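Local coordinates for putative thiol-disulfide isomerase or thioredoxin (Salmonella enterica subsp. enterica serovar Typhimurium, PDB 3L9V), which probably acts as a DsbA-like thiol-disulfide oxidoreductase, exchanging disulfide bonds with substrate proteins through a thioredoxin fold, at residues L63-A74 with L97-F107. Sequence-based numbering, arbitrary orientation.
Sequences LGHELTRAWALA and LHSPDDVRRVF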
# COMPACT_ATOMS: atom_id res chain seq x y z
N LEU A 63 -1.15 -5.51 15.12
CA LEU A 63 -1.93 -6.31 14.18
C LEU A 63 -1.22 -6.46 12.83
O LEU A 63 -1.84 -6.85 11.84
CB LEU A 63 -3.35 -5.74 14.01
CG LEU A 63 -4.24 -5.77 15.28
CD1 LEU A 63 -5.50 -4.92 15.14
CD2 LEU A 63 -4.61 -7.19 15.68
N GLY A 64 0.07 -6.14 12.80
CA GLY A 64 0.81 -6.11 11.54
C GLY A 64 0.50 -7.27 10.60
O GLY A 64 0.21 -7.09 9.43
N HIS A 65 0.55 -8.48 11.13
CA HIS A 65 0.44 -9.65 10.27
C HIS A 65 -0.99 -9.91 9.88
O HIS A 65 -1.24 -10.42 8.80
CB HIS A 65 1.03 -10.88 10.96
CG HIS A 65 2.52 -10.87 11.04
ND1 HIS A 65 3.32 -11.39 10.04
CD2 HIS A 65 3.36 -10.39 11.99
CE1 HIS A 65 4.59 -11.25 10.38
NE2 HIS A 65 4.64 -10.65 11.56
N GLU A 66 -1.92 -9.56 10.77
CA GLU A 66 -3.34 -9.76 10.51
C GLU A 66 -3.84 -8.81 9.42
O GLU A 66 -4.64 -9.20 8.56
CB GLU A 66 -4.16 -9.52 11.80
CG GLU A 66 -4.06 -10.64 12.82
CD GLU A 66 -2.92 -10.44 13.83
OE1 GLU A 66 -2.03 -9.58 13.62
OE2 GLU A 66 -2.92 -11.18 14.84
N LEU A 67 -3.38 -7.56 9.46
CA LEU A 67 -3.69 -6.61 8.41
C LEU A 67 -3.11 -7.07 7.05
O LEU A 67 -3.80 -7.04 6.06
CB LEU A 67 -3.19 -5.22 8.81
CG LEU A 67 -4.05 -4.66 9.98
CD1 LEU A 67 -3.39 -3.46 10.60
CD2 LEU A 67 -5.45 -4.29 9.49
N THR A 68 -1.85 -7.50 7.03
CA THR A 68 -1.25 -8.00 5.79
C THR A 68 -2.09 -9.14 5.16
O THR A 68 -2.27 -9.18 3.96
CB THR A 68 0.22 -8.48 6.01
OG1 THR A 68 1.04 -7.35 6.35
CG2 THR A 68 0.82 -9.20 4.73
N ARG A 69 -2.59 -10.04 5.98
CA ARG A 69 -3.41 -11.15 5.51
C ARG A 69 -4.76 -10.61 5.07
O ARG A 69 -5.29 -11.05 4.06
CB ARG A 69 -3.57 -12.23 6.59
CG ARG A 69 -4.44 -13.47 6.19
CD ARG A 69 -4.23 -14.63 7.18
NE ARG A 69 -2.95 -15.28 6.99
CZ ARG A 69 -2.73 -16.24 6.08
NH1 ARG A 69 -3.72 -16.67 5.32
NH2 ARG A 69 -1.52 -16.77 5.95
N ALA A 70 -5.30 -9.65 5.81
CA ALA A 70 -6.56 -9.03 5.44
C ALA A 70 -6.42 -8.33 4.09
O ALA A 70 -7.30 -8.45 3.23
CB ALA A 70 -7.02 -8.05 6.52
N TRP A 71 -5.29 -7.64 3.90
CA TRP A 71 -5.00 -7.00 2.62
C TRP A 71 -4.81 -8.03 1.49
O TRP A 71 -5.23 -7.81 0.36
CB TRP A 71 -3.73 -6.15 2.76
CG TRP A 71 -3.48 -5.29 1.57
CD1 TRP A 71 -2.49 -5.46 0.62
CD2 TRP A 71 -4.23 -4.12 1.18
NE1 TRP A 71 -2.60 -4.47 -0.34
CE2 TRP A 71 -3.64 -3.63 -0.01
CE3 TRP A 71 -5.34 -3.46 1.71
CZ2 TRP A 71 -4.11 -2.49 -0.67
CZ3 TRP A 71 -5.82 -2.33 1.06
CH2 TRP A 71 -5.20 -1.85 -0.12
N ALA A 72 -4.12 -9.11 1.79
CA ALA A 72 -3.99 -10.21 0.83
C ALA A 72 -5.39 -10.64 0.38
O ALA A 72 -5.63 -10.91 -0.79
CB ALA A 72 -3.23 -11.37 1.49
N LEU A 73 -6.34 -10.66 1.31
CA LEU A 73 -7.70 -11.10 0.98
C LEU A 73 -8.37 -10.07 0.07
O LEU A 73 -8.93 -10.41 -0.98
CB LEU A 73 -8.53 -11.36 2.25
CG LEU A 73 -9.97 -11.80 1.96
CD1 LEU A 73 -9.99 -13.12 1.15
CD2 LEU A 73 -10.74 -11.94 3.29
N ALA A 74 -8.28 -8.80 0.48
CA ALA A 74 -8.70 -7.69 -0.37
C ALA A 74 -8.14 -7.80 -1.80
O ALA A 74 -8.87 -7.64 -2.77
CB ALA A 74 -8.23 -6.37 0.24
N LEU A 97 -9.09 -0.21 16.00
CA LEU A 97 -8.45 -1.38 15.43
C LEU A 97 -7.47 -1.94 16.44
O LEU A 97 -6.28 -1.66 16.34
CB LEU A 97 -7.64 -1.02 14.19
CG LEU A 97 -8.18 -1.15 12.78
CD1 LEU A 97 -7.02 -0.87 11.84
CD2 LEU A 97 -8.79 -2.53 12.49
N HIS A 98 -7.96 -2.72 17.39
CA HIS A 98 -7.11 -3.22 18.47
C HIS A 98 -6.88 -4.72 18.42
O HIS A 98 -5.84 -5.20 18.86
CB HIS A 98 -7.70 -2.90 19.84
CG HIS A 98 -8.31 -1.54 19.94
ND1 HIS A 98 -7.59 -0.38 19.80
CD2 HIS A 98 -9.59 -1.16 20.20
CE1 HIS A 98 -8.39 0.66 19.96
NE2 HIS A 98 -9.61 0.21 20.20
N SER A 99 -7.85 -5.47 17.91
CA SER A 99 -7.80 -6.93 17.99
C SER A 99 -8.08 -7.59 16.64
O SER A 99 -8.56 -6.96 15.72
CB SER A 99 -8.84 -7.42 18.99
OG SER A 99 -10.10 -7.46 18.36
N PRO A 100 -7.74 -8.87 16.53
CA PRO A 100 -8.01 -9.58 15.28
C PRO A 100 -9.48 -9.55 14.93
O PRO A 100 -9.77 -9.44 13.75
CB PRO A 100 -7.54 -11.00 15.58
CG PRO A 100 -6.45 -10.81 16.58
CD PRO A 100 -6.83 -9.61 17.41
N ASP A 101 -10.38 -9.61 15.91
CA ASP A 101 -11.82 -9.51 15.61
C ASP A 101 -12.17 -8.16 14.99
O ASP A 101 -13.07 -8.06 14.15
CB ASP A 101 -12.68 -9.71 16.88
CG ASP A 101 -12.61 -11.13 17.45
OD1 ASP A 101 -13.25 -11.39 18.49
OD2 ASP A 101 -11.93 -12.00 16.86
N ASP A 102 -11.50 -7.10 15.42
CA ASP A 102 -11.73 -5.80 14.82
C ASP A 102 -11.43 -5.87 13.31
O ASP A 102 -12.19 -5.36 12.50
CB ASP A 102 -10.83 -4.74 15.46
CG ASP A 102 -11.32 -4.28 16.82
OD1 ASP A 102 -12.55 -4.20 17.01
OD2 ASP A 102 -10.48 -3.97 17.68
N VAL A 103 -10.29 -6.48 12.96
CA VAL A 103 -9.86 -6.57 11.56
C VAL A 103 -10.95 -7.20 10.70
O VAL A 103 -11.35 -6.64 9.69
CB VAL A 103 -8.56 -7.38 11.42
CG1 VAL A 103 -8.21 -7.63 9.94
CG2 VAL A 103 -7.43 -6.64 12.12
N ARG A 104 -11.44 -8.36 11.13
CA ARG A 104 -12.49 -9.07 10.40
C ARG A 104 -13.79 -8.26 10.34
O ARG A 104 -14.48 -8.23 9.32
CB ARG A 104 -12.75 -10.44 11.04
CG ARG A 104 -14.11 -11.07 10.64
CD ARG A 104 -14.25 -12.47 11.18
NE ARG A 104 -14.33 -12.42 12.63
CZ ARG A 104 -14.03 -13.44 13.43
NH1 ARG A 104 -13.65 -14.60 12.90
NH2 ARG A 104 -14.10 -13.28 14.74
N ARG A 105 -14.12 -7.61 11.44
CA ARG A 105 -15.34 -6.81 11.51
C ARG A 105 -15.30 -5.67 10.50
O ARG A 105 -16.25 -5.46 9.74
CB ARG A 105 -15.56 -6.32 12.95
CG ARG A 105 -16.84 -5.56 13.19
CD ARG A 105 -16.94 -5.10 14.65
NE ARG A 105 -15.70 -4.49 15.14
CZ ARG A 105 -15.30 -3.26 14.85
NH1 ARG A 105 -16.02 -2.48 14.06
NH2 ARG A 105 -14.16 -2.80 15.35
N VAL A 106 -14.19 -4.93 10.46
CA VAL A 106 -14.08 -3.84 9.49
C VAL A 106 -14.08 -4.39 8.05
O VAL A 106 -14.61 -3.75 7.14
CB VAL A 106 -12.80 -3.00 9.72
CG1 VAL A 106 -12.56 -2.08 8.54
CG2 VAL A 106 -12.88 -2.22 11.06
N PHE A 107 -13.46 -5.55 7.81
CA PHE A 107 -13.39 -6.07 6.44
C PHE A 107 -14.81 -6.42 5.98
O PHE A 107 -15.23 -6.05 4.89
CB PHE A 107 -12.48 -7.30 6.38
CG PHE A 107 -12.15 -7.76 4.98
CD1 PHE A 107 -13.10 -8.41 4.21
CD2 PHE A 107 -10.88 -7.58 4.46
CE1 PHE A 107 -12.80 -8.85 2.92
CE2 PHE A 107 -10.56 -8.01 3.18
CZ PHE A 107 -11.52 -8.65 2.40
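The F107 ring takes L73 on one face and the backbone of the facing helix at its rim. L73 CD2 lies 3.9 Å from the ring centroid and 28° off the normal, a CH-pi contact, while A70 O, 3.3 Å from F107 CE2, and A74 N, near the ring plane, line the edge. With CG anti to the backbone N (chi1 -170°), the ring of F107 reaches across to the A70–A74 turn of the facing helix; Y118 packs against it edge-to-face.

One turn back, V103 divides its methyls: CG1 sits 3.6 Å from A70 CB, and CG2 meets both L63 CD1 and L67 CD2 at 4.0 Å. L63 straddles the start of the second helix, its CD2 3.7 Å from P100 CD and its CD1 against the L97 carbonyl and the H98 backbone. That start is held by an S99–D102 capping box, D102 N giving to S99 OG and S99 N to D102 OD2; H98 N reaches the same oxygen from the opposite face of the carboxylate.

The helices run nearly parallel, at 23° and 10.0 Å between axes, within what is probably the helical insertion that DsbA proteins carry in their thioredoxin fold. No hydrogen bond or salt bridge joins the two segments, so their cohesion rests on apolar burial and CH-pi contact.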